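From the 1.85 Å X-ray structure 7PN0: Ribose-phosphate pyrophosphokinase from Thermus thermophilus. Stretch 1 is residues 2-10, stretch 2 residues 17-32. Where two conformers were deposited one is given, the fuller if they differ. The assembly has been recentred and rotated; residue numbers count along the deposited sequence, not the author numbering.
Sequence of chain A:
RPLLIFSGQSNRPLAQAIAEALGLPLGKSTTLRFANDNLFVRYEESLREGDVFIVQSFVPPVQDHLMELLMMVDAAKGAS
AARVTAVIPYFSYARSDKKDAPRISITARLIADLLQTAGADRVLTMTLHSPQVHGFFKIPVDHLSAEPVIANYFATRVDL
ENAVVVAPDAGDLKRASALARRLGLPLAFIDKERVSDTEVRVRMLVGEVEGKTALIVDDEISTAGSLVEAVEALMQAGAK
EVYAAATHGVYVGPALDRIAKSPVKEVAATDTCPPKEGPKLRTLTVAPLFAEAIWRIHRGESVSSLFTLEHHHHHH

Stretch 1 2-10: PLLIFSGQS
Stretch 2 17-32: AIAEALGLPLGKSTTL

Ile5, in the middle of the strand formed by residues 3–7 (phi -83 to -136°, psi 123 to 167°), is the apolar centre of a contact that buries 620 Å² in all. Its CA-to-CB bond points sideways, but chi1 and chi2 both t (175° and 153°) carry its end into stretch 2. There CD1 lies 3.3 Å from CG2 of Ile18, a tight approach, and 4.5 Å from CD1 of Leu22, while CG2 of Ile5 rests 3.7 Å from CB of Ala19, which also points toward the strand. Ile18 and Leu22, one turn apart and both mt, point toward the strand. Leu26 (chi1 -149°, chi2 -122°, both off-well) adds to this cluster, its CD2 4.0 Å from Ile5 CG1.

Leu3 (tp) extends the cluster, its CG 3.7 Å from CD1 of Leu24 (mt). Between Leu22 and Leu24 the chain leaves the helix through a Schellman motif: Gly23, at phi/psi 73/30, donates to Glu20 O (N to O, 2.8 Å), and Leu24 N to Ala19 O (2.9 Å). Positive phi favours glycine here.

Residues 24–28 then run extended and lead into a strand at 29–32, heading broadly the same way as strand 3–7; Ser29 (p) and Thr31 (m) point toward stretch 1, Thr30 away. Phe6 and Gly27 are in register, CA to CA 4.9 Å, and one direct hydrogen bond joins the backbones, Gly27 N to Ile5 O (2.6 Å, 144°). Two waters continue the link: water 1 accepts from Ile5 N (3.0 Å) and donates to Pro25 O (2.8 Å); water 2 accepts from Ser7 N (3.0 Å), donates to Gly27 O (2.8 Å) and bonds Ser29 OG (2.6 Å).

The Phe6 ring (chi1 m, chi2 87°) brings CE2 within 3.6 Å of Gly27 CA; a CB there would clash with CE2 and with Ile5 O. Ser7 (t) bonds Gly8 O through OG (2.7 Å). At the exposed edge, Gln9 (chi1 m, chi2 t, chi3 158°), whose CA-to-CB bond points sideways while its end comes nearer, places OE1 3.8 Å from Thr31 CG2.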

# COMPACT_ATOMS: atom_id res chain seq x y z
N PRO A 2 1.84 18.80 -21.38
CA PRO A 2 2.27 20.17 -21.15
C PRO A 2 2.96 20.34 -19.78
O PRO A 2 2.55 19.75 -18.82
CB PRO A 2 0.97 20.97 -21.22
CG PRO A 2 -0.11 19.95 -20.91
CD PRO A 2 0.39 18.70 -21.60
N LEU A 3 3.96 21.21 -19.75
CA LEU A 3 4.63 21.62 -18.51
C LEU A 3 3.79 22.73 -17.86
O LEU A 3 3.58 23.77 -18.47
CB LEU A 3 6.03 22.08 -18.91
CG LEU A 3 6.88 22.68 -17.80
CD1 LEU A 3 6.97 21.77 -16.59
CD2 LEU A 3 8.28 22.97 -18.33
N LEU A 4 3.36 22.56 -16.62
CA LEU A 4 2.46 23.49 -15.92
C LEU A 4 3.03 23.79 -14.54
O LEU A 4 3.39 22.85 -13.78
CB LEU A 4 1.09 22.85 -15.82
CG LEU A 4 0.38 22.51 -17.15
CD1 LEU A 4 -0.99 21.93 -16.86
CD2 LEU A 4 0.21 23.76 -18.01
N ILE A 5 3.09 25.07 -14.19
CA ILE A 5 3.69 25.45 -12.89
C ILE A 5 2.64 26.25 -12.13
O ILE A 5 1.93 27.07 -12.76
CB ILE A 5 5.06 26.14 -13.08
CG1 ILE A 5 5.63 26.65 -11.77
CG2 ILE A 5 5.07 27.20 -14.17
CD1 ILE A 5 7.14 26.72 -11.78
N PHE A 6 2.48 25.91 -10.84
CA PHE A 6 1.57 26.59 -9.90
C PHE A 6 2.31 26.92 -8.62
O PHE A 6 3.39 26.37 -8.37
CB PHE A 6 0.36 25.70 -9.59
CG PHE A 6 -0.37 25.24 -10.82
CD1 PHE A 6 0.01 24.10 -11.49
CD2 PHE A 6 -1.47 25.95 -11.30
CE1 PHE A 6 -0.66 23.70 -12.64
CE2 PHE A 6 -2.15 25.51 -12.41
CZ PHE A 6 -1.73 24.41 -13.10
N SER A 7 1.69 27.76 -7.78
CA SER A 7 2.30 28.28 -6.53
C SER A 7 1.25 28.19 -5.44
O SER A 7 0.07 28.44 -5.72
CB SER A 7 2.81 29.69 -6.72
OG SER A 7 3.39 30.22 -5.53
N GLY A 8 1.68 27.84 -4.24
CA GLY A 8 0.92 28.15 -3.03
C GLY A 8 1.17 29.59 -2.62
O GLY A 8 1.68 30.36 -3.48
N GLN A 9 0.82 29.96 -1.38
CA GLN A 9 0.89 31.37 -0.90
C GLN A 9 2.27 31.67 -0.32
O GLN A 9 2.60 32.86 -0.14
CB GLN A 9 -0.20 31.67 0.14
CG GLN A 9 -1.60 31.42 -0.38
CD GLN A 9 -2.68 31.93 0.55
OE1 GLN A 9 -3.81 32.16 0.13
NE2 GLN A 9 -2.33 32.15 1.81
N SER A 10 3.10 30.66 -0.09
CA SER A 10 4.39 30.82 0.62
C SER A 10 5.37 31.72 -0.18
O SER A 10 6.02 32.55 0.46
CB SER A 10 5.02 29.48 0.94
OG SER A 10 5.44 28.81 -0.26
N ALA A 17 8.95 33.79 -10.84
CA ALA A 17 10.27 33.97 -11.49
C ALA A 17 10.68 32.65 -12.19
O ALA A 17 11.25 32.68 -13.29
CB ALA A 17 11.28 34.45 -10.47
N ILE A 18 10.40 31.52 -11.55
CA ILE A 18 10.64 30.19 -12.16
C ILE A 18 9.84 30.08 -13.47
O ILE A 18 10.45 29.70 -14.49
CB ILE A 18 10.31 29.07 -11.17
CG1 ILE A 18 11.28 29.06 -9.98
CG2 ILE A 18 10.30 27.76 -11.93
CD1 ILE A 18 10.87 28.19 -8.81
N ALA A 19 8.53 30.32 -13.46
CA ALA A 19 7.67 30.24 -14.66
C ALA A 19 8.24 31.14 -15.78
O ALA A 19 8.34 30.71 -16.93
CB ALA A 19 6.27 30.66 -14.36
N GLU A 20 8.56 32.39 -15.42
CA GLU A 20 9.07 33.40 -16.38
C GLU A 20 10.38 32.89 -16.99
O GLU A 20 10.46 32.95 -18.23
CB GLU A 20 9.15 34.76 -15.68
CG GLU A 20 7.77 35.40 -15.52
CD GLU A 20 7.64 36.63 -14.62
OE1 GLU A 20 6.49 37.13 -14.48
OE2 GLU A 20 8.68 37.11 -14.06
N ALA A 21 11.28 32.29 -16.20
CA ALA A 21 12.57 31.75 -16.66
C ALA A 21 12.29 30.57 -17.59
O ALA A 21 13.11 30.36 -18.47
CB ALA A 21 13.45 31.36 -15.50
N LEU A 22 11.15 29.87 -17.46
CA LEU A 22 10.78 28.75 -18.39
C LEU A 22 10.08 29.32 -19.63
O LEU A 22 9.75 28.55 -20.49
CB LEU A 22 9.84 27.78 -17.65
CG LEU A 22 10.45 26.96 -16.50
CD1 LEU A 22 9.37 26.38 -15.63
CD2 LEU A 22 11.33 25.87 -17.04
N GLY A 23 9.75 30.62 -19.68
CA GLY A 23 8.97 31.24 -20.75
C GLY A 23 7.50 30.85 -20.68
O GLY A 23 6.83 30.82 -21.73
N LEU A 24 7.00 30.57 -19.47
CA LEU A 24 5.64 30.03 -19.25
C LEU A 24 4.90 30.95 -18.31
O LEU A 24 5.51 31.63 -17.51
CB LEU A 24 5.74 28.63 -18.64
CG LEU A 24 6.29 27.55 -19.55
CD1 LEU A 24 6.38 26.21 -18.82
CD2 LEU A 24 5.43 27.41 -20.78
N PRO A 25 3.56 31.01 -18.37
CA PRO A 25 2.82 31.77 -17.38
C PRO A 25 2.77 30.96 -16.08
O PRO A 25 2.95 29.75 -16.11
CB PRO A 25 1.46 31.92 -18.09
CG PRO A 25 1.32 30.62 -18.83
CD PRO A 25 2.71 30.36 -19.37
N LEU A 26 2.60 31.62 -14.95
CA LEU A 26 2.27 30.93 -13.68
C LEU A 26 0.82 30.47 -13.76
O LEU A 26 -0.09 31.32 -14.01
CB LEU A 26 2.48 31.89 -12.51
CG LEU A 26 2.91 31.32 -11.15
CD1 LEU A 26 1.93 31.68 -10.07
CD2 LEU A 26 3.27 29.86 -11.13
N GLY A 27 0.60 29.17 -13.66
CA GLY A 27 -0.75 28.60 -13.69
C GLY A 27 -1.68 29.29 -12.71
O GLY A 27 -1.22 29.74 -11.66
N LYS A 28 -2.98 29.37 -13.02
CA LYS A 28 -3.98 30.06 -12.18
C LYS A 28 -4.55 29.07 -11.16
O LYS A 28 -5.18 28.05 -11.56
CB LYS A 28 -5.08 30.70 -13.04
CG LYS A 28 -4.62 31.94 -13.81
CD LYS A 28 -5.64 32.44 -14.86
CE LYS A 28 -5.21 32.22 -16.31
NZ LYS A 28 -5.46 30.83 -16.78
N SER A 29 -4.34 29.33 -9.88
CA SER A 29 -5.01 28.54 -8.82
C SER A 29 -5.42 29.47 -7.69
O SER A 29 -4.67 30.44 -7.45
CB SER A 29 -4.12 27.45 -8.29
OG SER A 29 -2.88 27.98 -7.86
N THR A 30 -6.53 29.19 -7.03
CA THR A 30 -6.93 30.02 -5.87
C THR A 30 -6.91 29.18 -4.61
O THR A 30 -7.26 27.96 -4.63
CB THR A 30 -8.19 30.87 -6.07
OG1 THR A 30 -9.22 30.48 -5.15
CG2 THR A 30 -8.68 30.86 -7.48
N THR A 31 -6.43 29.84 -3.56
CA THR A 31 -6.49 29.32 -2.20
C THR A 31 -7.28 30.34 -1.37
O THR A 31 -6.94 31.54 -1.43
CB THR A 31 -5.09 29.03 -1.67
OG1 THR A 31 -4.45 28.04 -2.49
CG2 THR A 31 -5.16 28.63 -0.21
N LEU A 32 -8.34 29.88 -0.73
CA LEU A 32 -9.26 30.65 0.15
C LEU A 32 -9.05 30.07 1.55
O LEU A 32 -8.84 28.86 1.69
CB LEU A 32 -10.73 30.48 -0.28
CG LEU A 32 -11.10 30.77 -1.74
CD1 LEU A 32 -12.60 30.69 -1.96
CD2 LEU A 32 -10.59 32.12 -2.21
O HOH W 1 2.20 27.07 -16.19
O HOH W 2 -0.75 29.00 -8.97